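Local atomic coordinates of histidine phosphotransferase (Caulobacter crescentus, PDB entry 2OOC), a protein that probably relays phosphoryl groups between signalling partners through a histidine side chain, acting as an essential regulator of stalk biogenesis. Residues 15-20 and 100-105; 32-37 and 60-65; 39-44 and 53-58; 72-77 and 81-86. All coordinates share one frame; numbering follows the deposited sequence.

Contact 1 of 4, residues 15-20 and 100-105; sequences YLEGFA and AAYAHE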
loop_
_atom_site.group_PDB
_atom_site.type_symbol
_atom_site.label_atom_id
_atom_site.label_comp_id
_atom_site.label_asym_id
_atom_site.label_seq_id
_atom_site.Cartn_x
_atom_site.Cartn_y
_atom_site.Cartn_z
ATOM N N TYR A 15 8.456 2.869 9.782
ATOM C CA TYR A 15 8.330 4.111 9.010
ATOM C C TYR A 15 7.001 4.783 9.265
ATOM O O TYR A 15 6.904 5.960 9.606
ATOM C CB TYR A 15 8.554 3.834 7.515
ATOM C CG TYR A 15 8.474 5.070 6.660
ATOM C CD1 TYR A 15 7.235 5.551 6.236
ATOM C CD2 TYR A 15 9.613 5.788 6.308
ATOM C CE1 TYR A 15 7.141 6.718 5.515
ATOM C CE2 TYR A 15 9.528 6.956 5.567
ATOM C CZ TYR A 15 8.271 7.394 5.178
ATOM O OH TYR A 15 8.260 8.525 4.412
ATOM N N LEU A 16 5.946 3.970 9.187
ATOM C CA LEU A 16 4.616 4.525 9.416
ATOM C C LEU A 16 4.419 5.018 10.861
ATOM O O LEU A 16 3.902 6.108 11.112
ATOM C CB LEU A 16 3.566 3.475 9.078
ATOM C CG LEU A 16 2.159 4.077 9.135
ATOM C CD1 LEU A 16 2.037 5.414 8.371
ATOM C CD2 LEU A 16 1.229 3.015 8.609
ATOM N N GLU A 17 4.924 4.242 11.829
ATOM C CA GLU A 17 4.830 4.662 13.194
ATOM C C GLU A 17 5.618 5.923 13.411
ATOM O O GLU A 17 5.246 6.829 14.155
ATOM C CB GLU A 17 5.303 3.507 14.119
ATOM C CG GLU A 17 4.361 2.335 14.091
ATOM C CD GLU A 17 4.917 1.048 14.610
ATOM O OE1 GLU A 17 6.138 1.020 14.935
ATOM O OE2 GLU A 17 4.125 0.056 14.658
ATOM N N GLY A 18 6.786 6.077 12.753
ATOM C CA GLY A 18 7.483 7.358 12.854
ATOM C C GLY A 18 6.722 8.564 12.269
ATOM O O GLY A 18 6.789 9.630 12.815
ATOM N N PHE A 19 6.150 8.365 11.105
ATOM C CA PHE A 19 5.277 9.374 10.475
ATOM C C PHE A 19 4.187 9.843 11.461
ATOM O O PHE A 19 3.917 11.016 11.603
ATOM C CB PHE A 19 4.647 8.775 9.247
ATOM C CG PHE A 19 3.825 9.746 8.472
ATOM C CD1 PHE A 19 2.472 9.940 8.764
ATOM C CD2 PHE A 19 4.430 10.534 7.486
ATOM C CE1 PHE A 19 1.730 10.891 8.106
ATOM C CE2 PHE A 19 3.683 11.455 6.780
ATOM C CZ PHE A 19 2.328 11.644 7.086
ATOM N N ALA A 20 3.723 8.880 12.242
ATOM C CA ALA A 20 2.700 9.103 13.287
ATOM C C ALA A 20 3.260 9.611 14.596
ATOM O O ALA A 20 2.519 9.835 15.568
ATOM C CB ALA A 20 1.978 7.805 13.467
ATOM N N ALA A 100 -3.701 -5.168 6.696
ATOM C CA ALA A 100 -4.866 -5.753 7.339
ATOM C C ALA A 100 -4.502 -6.510 8.615
ATOM O O ALA A 100 -5.154 -6.484 9.663
ATOM C CB ALA A 100 -5.647 -6.659 6.377
ATOM N N ALA A 101 -3.387 -7.222 8.559
ATOM C CA ALA A 101 -2.901 -7.981 9.690
ATOM C C ALA A 101 -2.440 -7.108 10.867
ATOM O O ALA A 101 -2.614 -7.450 12.035
ATOM C CB ALA A 101 -1.759 -8.950 9.248
ATOM N N TYR A 102 -1.830 -5.954 10.539
ATOM C CA TYR A 102 -1.399 -5.005 11.545
ATOM C C TYR A 102 -2.615 -4.435 12.254
ATOM O O TYR A 102 -2.606 -4.357 13.477
ATOM C CB TYR A 102 -0.615 -3.905 10.900
ATOM C CG TYR A 102 -0.033 -2.844 11.828
ATOM C CD1 TYR A 102 -0.817 -1.811 12.271
ATOM C CD2 TYR A 102 1.290 -2.873 12.202
ATOM C CE1 TYR A 102 -0.300 -0.810 13.062
ATOM C CE2 TYR A 102 1.832 -1.861 12.994
ATOM C CZ TYR A 102 1.018 -0.848 13.418
ATOM O OH TYR A 102 1.492 0.174 14.215
ATOM N N ALA A 103 -3.642 -4.092 11.500
ATOM C CA ALA A 103 -4.904 -3.612 12.096
ATOM C C ALA A 103 -5.520 -4.674 13.006
ATOM O O ALA A 103 -5.969 -4.421 14.130
ATOM C CB ALA A 103 -5.867 -3.186 11.017
ATOM N N HIS A 104 -5.498 -5.939 12.567
ATOM C CA HIS A 104 -5.979 -7.011 13.381
ATOM C C HIS A 104 -5.239 -7.215 14.694
ATOM O O HIS A 104 -5.824 -7.456 15.735
ATOM C CB HIS A 104 -5.925 -8.309 12.527
ATOM C CG HIS A 104 -6.701 -9.441 13.088
ATOM N ND1 HIS A 104 -6.305 -10.757 12.952
ATOM C CD2 HIS A 104 -7.889 -9.487 13.761
ATOM C CE1 HIS A 104 -7.191 -11.554 13.509
ATOM N NE2 HIS A 104 -8.180 -10.814 13.983
ATOM N N GLU A 105 -3.921 -7.158 14.607
ATOM C CA GLU A 105 -3.047 -7.249 15.749
ATOM C C GLU A 105 -3.343 -6.160 16.777
ATOM O O GLU A 105 -3.300 -6.438 17.975
ATOM C CB GLU A 105 -1.595 -7.141 15.288
ATOM C CG GLU A 105 -1.067 -8.471 14.804
ATOM C CD GLU A 105 0.187 -8.350 13.934
ATOM O OE1 GLU A 105 0.894 -7.314 13.996
ATOM O OE2 GLU A 105 0.455 -9.314 13.170
#

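Contact 2 of 4, residues 32-37 and 60-65; sequences ALFREQ and KGAARG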
loop_
_atom_site.group_PDB
_atom_site.type_symbol
_atom_site.label_atom_id
_atom_site.label_comp_id
_atom_site.label_asym_id
_atom_site.label_seq_id
_atom_site.Cartn_x
_atom_site.Cartn_y
_atom_site.Cartn_z
ATOM N N ALA A 32 -6.141 3.306 7.099
ATOM C CA ALA A 32 -7.468 3.368 6.509
ATOM C C ALA A 32 -7.514 4.169 5.192
ATOM O O ALA A 32 -8.125 3.718 4.225
ATOM C CB ALA A 32 -8.468 3.905 7.530
ATOM N N LEU A 33 -6.763 5.267 5.127
ATOM C CA LEU A 33 -6.658 6.023 3.896
ATOM C C LEU A 33 -6.013 5.212 2.779
ATOM O O LEU A 33 -6.469 5.250 1.645
ATOM C CB LEU A 33 -5.825 7.293 4.164
ATOM C CG LEU A 33 -6.498 8.356 5.051
ATOM C CD1 LEU A 33 -5.469 9.543 5.372
ATOM C CD2 LEU A 33 -7.794 8.842 4.407
ATOM N N PHE A 34 -4.985 4.459 3.105
ATOM C CA PHE A 34 -4.296 3.677 2.105
ATOM C C PHE A 34 -5.236 2.605 1.557
ATOM O O PHE A 34 -5.291 2.375 0.363
ATOM C CB PHE A 34 -3.066 2.995 2.662
ATOM C CG PHE A 34 -2.318 2.176 1.640
ATOM C CD1 PHE A 34 -1.349 2.770 0.834
ATOM C CD2 PHE A 34 -2.605 0.847 1.434
ATOM C CE1 PHE A 34 -0.712 2.002 -0.124
ATOM C CE2 PHE A 34 -1.960 0.063 0.514
ATOM C CZ PHE A 34 -1.027 0.665 -0.316
ATOM N N ARG A 35 -5.996 1.974 2.443
ATOM C CA ARG A 35 -6.911 0.932 2.009
ATOM C C ARG A 35 -7.984 1.518 1.092
ATOM O O ARG A 35 -8.403 0.904 0.132
ATOM C CB ARG A 35 -7.508 0.155 3.207
ATOM C CG ARG A 35 -6.550 -0.913 3.722
ATOM C CD ARG A 35 -6.831 -1.318 5.171
ATOM N NE ARG A 35 -8.239 -1.630 5.415
ATOM C CZ ARG A 35 -8.747 -2.854 5.629
ATOM N NH1 ARG A 35 -7.971 -3.936 5.623
ATOM N NH2 ARG A 35 -10.064 -2.994 5.845
ATOM N N GLU A 36 -8.403 2.743 1.386
ATOM C CA GLU A 36 -9.389 3.447 0.567
ATOM C C GLU A 36 -8.849 3.780 -0.815
ATOM O O GLU A 36 -9.525 3.543 -1.858
ATOM C CB GLU A 36 -9.810 4.752 1.242
ATOM C CG GLU A 36 -10.811 4.602 2.312
ATOM C CD GLU A 36 -11.158 5.982 2.910
ATOM O OE1 GLU A 36 -11.348 6.944 2.091
ATOM O OE2 GLU A 36 -11.175 6.101 4.176
ATOM N N GLN A 37 -7.630 4.296 -0.869
ATOM C CA GLN A 37 -6.965 4.569 -2.140
ATOM C C GLN A 37 -6.792 3.272 -2.917
ATOM O O GLN A 37 -7.043 3.218 -4.154
ATOM C CB GLN A 37 -5.579 5.166 -1.925
ATOM C CG GLN A 37 -5.504 6.557 -1.460
ATOM C CD GLN A 37 -5.023 7.488 -2.547
ATOM O OE1 GLN A 37 -3.956 8.118 -2.430
ATOM N NE2 GLN A 37 -5.822 7.601 -3.609
ATOM N N LYS A 60 1.978 4.235 -6.428
ATOM C CA LYS A 60 3.380 4.419 -6.121
ATOM C C LYS A 60 3.530 5.433 -5.014
ATOM O O LYS A 60 4.243 5.201 -4.035
ATOM C CB LYS A 60 4.175 4.845 -7.345
ATOM C CG LYS A 60 5.642 5.048 -7.117
ATOM C CD LYS A 60 6.392 5.492 -8.382
ATOM C CE LYS A 60 6.041 6.850 -8.816
ATOM N NZ LYS A 60 6.892 7.344 -9.981
ATOM N N GLY A 61 2.834 6.545 -5.136
ATOM C CA GLY A 61 2.984 7.569 -4.121
ATOM C C GLY A 61 2.360 7.191 -2.787
ATOM O O GLY A 61 2.906 7.519 -1.699
ATOM N N ALA A 62 1.225 6.493 -2.837
ATOM C CA ALA A 62 0.544 6.051 -1.605
ATOM C C ALA A 62 1.417 5.063 -0.881
ATOM O O ALA A 62 1.544 5.067 0.349
ATOM C CB ALA A 62 -0.782 5.411 -1.889
ATOM N N ALA A 63 1.995 4.201 -1.668
ATOM C CA ALA A 63 2.897 3.185 -1.115
ATOM C C ALA A 63 4.084 3.792 -0.361
ATOM O O ALA A 63 4.434 3.420 0.782
ATOM C CB ALA A 63 3.418 2.212 -2.230
ATOM N N ARG A 64 4.734 4.721 -1.029
ATOM C CA ARG A 64 5.916 5.358 -0.435
ATOM C C ARG A 64 5.505 6.197 0.766
ATOM O O ARG A 64 6.289 6.370 1.702
ATOM C CB ARG A 64 6.676 6.145 -1.509
ATOM C CG ARG A 64 7.405 5.212 -2.432
ATOM C CD ARG A 64 8.001 5.872 -3.631
ATOM N NE ARG A 64 8.853 4.965 -4.376
ATOM C CZ ARG A 64 9.363 5.325 -5.553
ATOM N NH1 ARG A 64 9.045 6.507 -6.079
ATOM N NH2 ARG A 64 10.178 4.513 -6.188
ATOM N N GLY A 65 4.260 6.633 0.785
ATOM C CA GLY A 65 3.735 7.447 1.858
ATOM C C GLY A 65 3.595 6.681 3.138
ATOM O O GLY A 65 3.782 7.228 4.211
#

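Contact 3 of 4, residues 39-44 and 53-58; sequences ALWAPM and KDAVHT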
loop_
_atom_site.group_PDB
_atom_site.type_symbol
_atom_site.label_atom_id
_atom_site.label_comp_id
_atom_site.label_asym_id
_atom_site.label_seq_id
_atom_site.Cartn_x
_atom_site.Cartn_y
_atom_site.Cartn_z
ATOM N N ALA A 39 -8.589 0.523 -2.745
ATOM C CA ALA A 39 -9.900 0.142 -3.294
ATOM C C ALA A 39 -10.337 0.923 -4.539
ATOM O O ALA A 39 -10.948 0.334 -5.421
ATOM C CB ALA A 39 -10.954 0.249 -2.227
ATOM N N LEU A 40 -10.014 2.190 -4.591
ATOM C CA LEU A 40 -10.325 3.078 -5.723
ATOM C C LEU A 40 -9.483 2.704 -6.955
ATOM O O LEU A 40 -10.005 2.594 -8.073
ATOM C CB LEU A 40 -10.086 4.527 -5.352
ATOM C CG LEU A 40 -10.396 5.589 -6.453
ATOM C CD1 LEU A 40 -11.767 5.319 -7.045
ATOM C CD2 LEU A 40 -10.218 6.943 -5.922
ATOM N N TRP A 41 -8.179 2.576 -6.759
ATOM C CA TRP A 41 -7.276 2.460 -7.892
ATOM C C TRP A 41 -6.948 1.041 -8.335
ATOM O O TRP A 41 -6.646 0.811 -9.521
ATOM C CB TRP A 41 -5.994 3.272 -7.580
ATOM C CG TRP A 41 -6.234 4.716 -7.503
ATOM C CD1 TRP A 41 -6.440 5.455 -6.345
ATOM C CD2 TRP A 41 -6.308 5.663 -8.584
ATOM N NE1 TRP A 41 -6.653 6.771 -6.650
ATOM C CE2 TRP A 41 -6.557 6.942 -8.003
ATOM C CE3 TRP A 41 -6.192 5.565 -9.984
ATOM C CZ2 TRP A 41 -6.655 8.093 -8.752
ATOM C CZ3 TRP A 41 -6.273 6.750 -10.731
ATOM C CH2 TRP A 41 -6.500 7.976 -10.113
ATOM N N ALA A 42 -7.016 0.039 -7.462
ATOM C CA ALA A 42 -6.608 -1.312 -7.817
ATOM C C ALA A 42 -7.380 -1.936 -8.982
ATOM O O ALA A 42 -6.799 -2.648 -9.802
ATOM C CB ALA A 42 -6.628 -2.274 -6.598
ATOM N N PRO A 43 -8.688 -1.690 -9.073
ATOM C CA PRO A 43 -9.427 -2.189 -10.230
ATOM C C PRO A 43 -8.896 -1.704 -11.587
ATOM O O PRO A 43 -9.135 -2.367 -12.597
ATOM C CB PRO A 43 -10.853 -1.707 -9.991
ATOM C CG PRO A 43 -10.937 -1.420 -8.583
ATOM C CD PRO A 43 -9.575 -0.984 -8.132
HETATM N N MSE A 44 -8.118 -0.626 -11.576
HETATM C CA MSE A 44 -7.576 -0.055 -12.815
HETATM C C MSE A 44 -6.255 -0.633 -13.226
HETATM O O MSE A 44 -5.734 -0.286 -14.295
HETATM C CB MSE A 44 -7.389 1.423 -12.678
HETATM C CG MSE A 44 -8.631 2.078 -12.168
HETATM SE SE MSE A 44 -8.307 3.914 -12.120
HETATM C CE MSE A 44 -9.801 4.483 -11.103
ATOM N N LYS A 53 -2.219 3.662 -16.020
ATOM C CA LYS A 53 -0.991 4.414 -15.844
ATOM C C LYS A 53 -1.137 5.344 -14.676
ATOM O O LYS A 53 -0.213 5.517 -13.872
ATOM C CB LYS A 53 -0.616 5.137 -17.141
ATOM C CG LYS A 53 0.720 5.847 -17.072
ATOM C CD LYS A 53 1.880 4.909 -16.997
ATOM C CE LYS A 53 3.225 5.649 -17.226
ATOM N NZ LYS A 53 3.356 6.835 -16.292
ATOM N N ASP A 54 -2.287 6.010 -14.602
ATOM C CA ASP A 54 -2.555 6.895 -13.471
ATOM C C ASP A 54 -2.623 6.116 -12.169
ATOM O O ASP A 54 -2.227 6.603 -11.139
ATOM C CB ASP A 54 -3.834 7.681 -13.750
ATOM C CG ASP A 54 -3.626 8.731 -14.798
ATOM O OD1 ASP A 54 -2.678 9.552 -14.673
ATOM O OD2 ASP A 54 -4.483 8.762 -15.711
ATOM N N ALA A 55 -3.207 4.953 -12.223
ATOM C CA ALA A 55 -3.274 4.042 -11.080
ATOM C C ALA A 55 -1.883 3.674 -10.590
ATOM O O ALA A 55 -1.620 3.724 -9.362
ATOM C CB ALA A 55 -4.134 2.817 -11.370
ATOM N N VAL A 56 -0.980 3.295 -11.480
ATOM C CA VAL A 56 0.383 2.936 -11.052
ATOM C C VAL A 56 1.035 4.130 -10.384
ATOM O O VAL A 56 1.663 4.002 -9.307
ATOM C CB VAL A 56 1.241 2.395 -12.207
ATOM C CG1 VAL A 56 2.717 2.258 -11.755
ATOM C CG2 VAL A 56 0.659 1.070 -12.685
ATOM N N HIS A 57 0.906 5.310 -10.974
ATOM C CA HIS A 57 1.462 6.507 -10.384
ATOM C C HIS A 57 0.925 6.785 -8.987
ATOM O O HIS A 57 1.658 7.134 -8.082
ATOM C CB HIS A 57 1.149 7.699 -11.319
ATOM C CG HIS A 57 1.538 9.023 -10.737
ATOM N ND1 HIS A 57 2.833 9.496 -10.774
ATOM C CD2 HIS A 57 0.803 9.976 -10.108
ATOM C CE1 HIS A 57 2.886 10.672 -10.171
ATOM N NE2 HIS A 57 1.669 10.979 -9.748
ATOM N N THR A 58 -0.390 6.672 -8.829
ATOM C CA THR A 58 -1.053 7.009 -7.593
ATOM C C THR A 58 -0.689 5.979 -6.519
ATOM O O THR A 58 -0.331 6.316 -5.403
ATOM C CB THR A 58 -2.584 7.092 -7.805
ATOM O OG1 THR A 58 -2.842 8.088 -8.811
ATOM C CG2 THR A 58 -3.316 7.445 -6.487
#

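Contact 4 of 4, residues 72-77 and 81-86; sequences GEVCER and GQESLE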
loop_
_atom_site.group_PDB
_atom_site.type_symbol
_atom_site.label_atom_id
_atom_site.label_comp_id
_atom_site.label_asym_id
_atom_site.label_seq_id
_atom_site.Cartn_x
_atom_site.Cartn_y
_atom_site.Cartn_z
ATOM N N GLY A 72 6.223 0.474 -3.933
ATOM C CA GLY A 72 6.687 1.639 -4.623
ATOM C C GLY A 72 7.709 1.347 -5.701
ATOM O O GLY A 72 7.591 1.863 -6.799
ATOM N N GLU A 73 8.668 0.509 -5.382
ATOM C CA GLU A 73 9.685 0.097 -6.362
ATOM C C GLU A 73 9.103 -0.640 -7.523
ATOM O O GLU A 73 9.494 -0.419 -8.652
ATOM C CB GLU A 73 10.782 -0.743 -5.724
ATOM C CG GLU A 73 11.613 0.022 -4.729
ATOM N N VAL A 74 8.213 -1.591 -7.265
ATOM C CA VAL A 74 7.556 -2.345 -8.313
ATOM C C VAL A 74 6.788 -1.405 -9.229
ATOM O O VAL A 74 6.825 -1.504 -10.453
ATOM C CB VAL A 74 6.641 -3.413 -7.736
ATOM C CG1 VAL A 74 5.885 -4.076 -8.883
ATOM C CG2 VAL A 74 7.420 -4.480 -6.938
ATOM N N CYS A 75 6.107 -0.422 -8.670
ATOM C CA CYS A 75 5.426 0.554 -9.484
ATOM C C CYS A 75 6.383 1.360 -10.368
ATOM O O CYS A 75 6.051 1.621 -11.495
ATOM C CB CYS A 75 4.661 1.538 -8.629
ATOM S SG CYS A 75 3.162 0.865 -7.820
ATOM N N GLU A 76 7.494 1.788 -9.803
ATOM C CA GLU A 76 8.535 2.552 -10.568
ATOM C C GLU A 76 9.047 1.687 -11.691
ATOM O O GLU A 76 9.197 2.202 -12.811
ATOM C CB GLU A 76 9.642 3.012 -9.607
ATOM C CG GLU A 76 10.659 4.088 -10.137
ATOM C CD GLU A 76 11.516 4.724 -8.976
ATOM N N ARG A 77 9.262 0.403 -11.436
ATOM C CA ARG A 77 9.761 -0.513 -12.466
ATOM C C ARG A 77 8.715 -0.716 -13.556
ATOM O O ARG A 77 9.037 -0.795 -14.739
ATOM C CB ARG A 77 10.158 -1.861 -11.873
ATOM C CG ARG A 77 11.412 -1.851 -11.025
ATOM C CD ARG A 77 11.955 -3.244 -10.803
ATOM N NE ARG A 77 11.290 -3.971 -9.722
ATOM C CZ ARG A 77 11.655 -3.941 -8.442
ATOM N NH1 ARG A 77 12.686 -3.203 -8.030
ATOM N NH2 ARG A 77 10.980 -4.668 -7.559
ATOM N N GLY A 81 8.723 0.034 -17.754
ATOM C CA GLY A 81 8.495 -1.133 -18.561
ATOM C C GLY A 81 9.199 -2.387 -18.110
ATOM O O GLY A 81 9.237 -3.350 -18.884
ATOM N N GLN A 82 9.704 -2.413 -16.859
ATOM C CA GLN A 82 10.490 -3.514 -16.273
ATOM C C GLN A 82 9.656 -4.475 -15.413
ATOM O O GLN A 82 10.174 -5.469 -14.912
ATOM C CB GLN A 82 11.585 -2.986 -15.336
ATOM C CG GLN A 82 12.453 -1.828 -15.812
ATOM C CD GLN A 82 13.365 -1.343 -14.686
ATOM O OE1 GLN A 82 13.187 -0.252 -14.133
ATOM N NE2 GLN A 82 14.303 -2.185 -14.303
ATOM N N GLU A 83 8.386 -4.162 -15.211
ATOM C CA GLU A 83 7.486 -5.001 -14.422
ATOM C C GLU A 83 6.126 -4.912 -15.098
ATOM O O GLU A 83 5.729 -3.863 -15.633
ATOM C CB GLU A 83 7.321 -4.475 -12.995
ATOM C CG GLU A 83 8.441 -4.730 -12.063
ATOM C CD GLU A 83 8.384 -6.087 -11.467
ATOM O OE1 GLU A 83 7.367 -6.783 -11.688
ATOM O OE2 GLU A 83 9.364 -6.445 -10.781
ATOM N N SER A 84 5.355 -5.972 -14.942
ATOM C CA SER A 84 3.992 -6.023 -15.451
ATOM C C SER A 84 2.985 -5.465 -14.443
ATOM O O SER A 84 3.255 -5.324 -13.262
ATOM C CB SER A 84 3.605 -7.486 -15.743
ATOM O OG SER A 84 3.495 -8.203 -14.528
ATOM N N LEU A 85 1.790 -5.200 -14.927
ATOM C CA LEU A 85 0.669 -4.863 -14.046
ATOM C C LEU A 85 0.339 -6.001 -13.099
ATOM O O LEU A 85 -0.017 -5.786 -11.945
ATOM C CB LEU A 85 -0.547 -4.470 -14.825
ATOM C CG LEU A 85 -0.445 -3.022 -15.374
ATOM C CD1 LEU A 85 -1.497 -2.709 -16.437
ATOM C CD2 LEU A 85 -0.498 -1.937 -14.264
ATOM N N GLU A 86 0.516 -7.242 -13.531
ATOM C CA GLU A 86 0.366 -8.330 -12.606
ATOM C C GLU A 86 1.344 -8.246 -11.419
ATOM O O GLU A 86 0.976 -8.517 -10.249
ATOM C CB GLU A 86 0.546 -9.648 -13.367
ATOM C CG GLU A 86 0.353 -10.914 -12.531
ATOM C CD GLU A 86 0.417 -12.231 -13.379
ATOM O OE1 GLU A 86 0.493 -12.167 -14.627
ATOM O OE2 GLU A 86 0.407 -13.313 -12.764
#

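Contact 1 of 4, residues 15-20 and 100-105
E17 and Y102 tie the short N-terminal helix 13-19 to the long C-terminal helix 85-111 of an all-helical Hpt fold, and they do so through a single hydrogen bond. Y102 OH donates to E17 OE2 over 2.7 Å, using the carboxylate's anti lone pair, the one turned away from OE1. The phenol side is the packed half. Y102 is buried, its ring stacked on F13 and touching F24 of helix 24-41. CG stands anti to the backbone N (chi1 -178°), which sends the ring away from helix 85-111, its OH reaching the glutamate. The glutamate side is looser. E17 is partly exposed, and its CB does not aim at Y102; the chain, extended beyond CG, brings the carboxylate up to the ring's edge, its plane turned 47° from that of the ring. E17 OE1 lies 4.8 Å from Y102 OH and takes no part in the bond. No backbone comes close across the contact, and only 86 Å² is buried. Beside it L16 settles on V30 and L31, so helix 13-19 also rests on helix 24-41. Near the plane of the ring, E17 OE2 lies 3.4 Å from Y102 CE2.

Contact 2 of 4, residues 32-37 and 60-65
F34 and A62 meet where helices 24-41 and 52-66 run antiparallel, their local axes 10.5 Å apart at closest approach and crossing at -162°. Apolar contact comes first: the CB of A62 points at helix 24-41 and touches the rim of the phenyl ring, with F34 CD1 3.8 Å from A62 CB. A second set of contacts joins ring and backbone. The ring meets the peptide between A62 and A63 edge-on, placing F34 CD1 3.7 Å from A62 O and F34 CE1 3.8 Å from A63 N. F34 CG stands anti to the backbone N (chi1 -180°), which swings the ring out from its own helix and into the interior, where L71, L96 and I99 also touch it. Polar interactions contribute no hydrogen bond between the two segments; Q37 comes alongside the A62 methyl only loosely, and the K60 ammonium group turns to a salt bridge with E79 of helix 69-79. Across the segments F34 CA and A62 CA come nearest, at 6.5 Å. H57, K60 and G61 match the H-x-x-K-G signature of Hpt domains, whose four-helix bundle this antiparallel pair helps to build.

Contact 3 of 4, residues 39-44 and 53-58
W41 lays its indole against one side of helix 52-66, with T58 under a face and A55 near the benzene ring. From CB, which points at the opposite helix, CG sits anti to the carbonyl carbon (chi1 -67°), and the ring system reaches across. The pyrrole part comes first. W41 CD1 lies 3.7 Å from T58 CG2 and W41 NE1 only 3.4 Å from that same methyl. The methyl thus makes a CH-pi contact over the face, T58 CG2 being 3.6 Å from the five-membered ring's centroid and 19° off its normal, while L40 CG covers the other face near the rim. On the benzene side W41 CE3 approaches A55 CA at 3.5 Å, and W41 CZ3 passes D54 CB at 4.0 Å. CH2, at the far end, comes nearest to T58 OG1. That hydroxyl does not bond to the indole; T58 OG1 donates to D54 O over 2.8 Å, and this carbonyl also accepts T58 N from the opposite face of its plane. The bond helps hold the threonine rotamer that keeps CG2 toward the indole. Selenomethionine M44 adds its CB against A55 CB at 3.8 Å. The pair forms the end of the helix 24-41/52-66 hairpin; behind it V56 packs on C75 and C78 of helix 69-79 and on L85 of helix 85-111, and A42 on L92.

Contact 4 of 4, residues 72-77 and 81-86
R77 and E83 lie side by side, their side chains pointing the same way, on either side of the Schellman motif that ends helix 69-79, R77 in its last turns and E83 just after it. G81, with positive phi, turns the chain out of the helix there. As modelled, R77 is bent at chi3 (-82°) and E83 at chi2, and the two bends bring the charged groups together beside the aliphatic part of the arginine. R77 NE presents its N-H at the edge of the guanidinium, near its plane, to E83 OE2, 3.3 Å away; the bond is weak, though part of a salt bridge, and the carboxylate plane is turned 46° from the guanidinium. The latter's face is approached instead by E73 O, near the rim and 4.0 Å above the plane. R77 is deposited in two conformers, so this weak pairing is doubtful as a permanent one. V74 crosses E83 at about a right angle: its CG1 comes 4.1 Å from E83 CD, and elsewhere V74 packs on V88 and A91. Q82 is likewise modelled in two conformers; in the one given it runs roughly perpendicular to R77, its CB 3.9 Å from R77 CB and the extended chain taking its amide past R77 CG. After E83 the chain enters helix 85-111, S84 standing at its N-cap and bonding through OG to G87 N. The backbone clasp of the Schellman turn is the shortest polar link here, Q82 N donating to R77 O over 2.7 Å with an N-H...O angle of 154°.

Contact 1 closes the widest loop of the four, joining helix 13-19 to helix 85-111, and the other three nest inside it. Contacts 2 and 3 share helices 24-41 and 52-66, with centres 10 Å apart; contact 3 sits toward the connecting turn and contact 2 nearer the middle of the molecule. Contact 4 follows both in series, at the turn from helix 69-79 into helix 85-111, and meets contact 3 where V56 packs on L85. The centres of contacts 3 and 4 are 13 Å apart. Contacts 1 and 4 have centres 24 Å apart, on opposite sides of the chain's centre, and both use the long C-terminal helix. Together they sample both ends and the middle of the helical bundle carrying the Hpt signature.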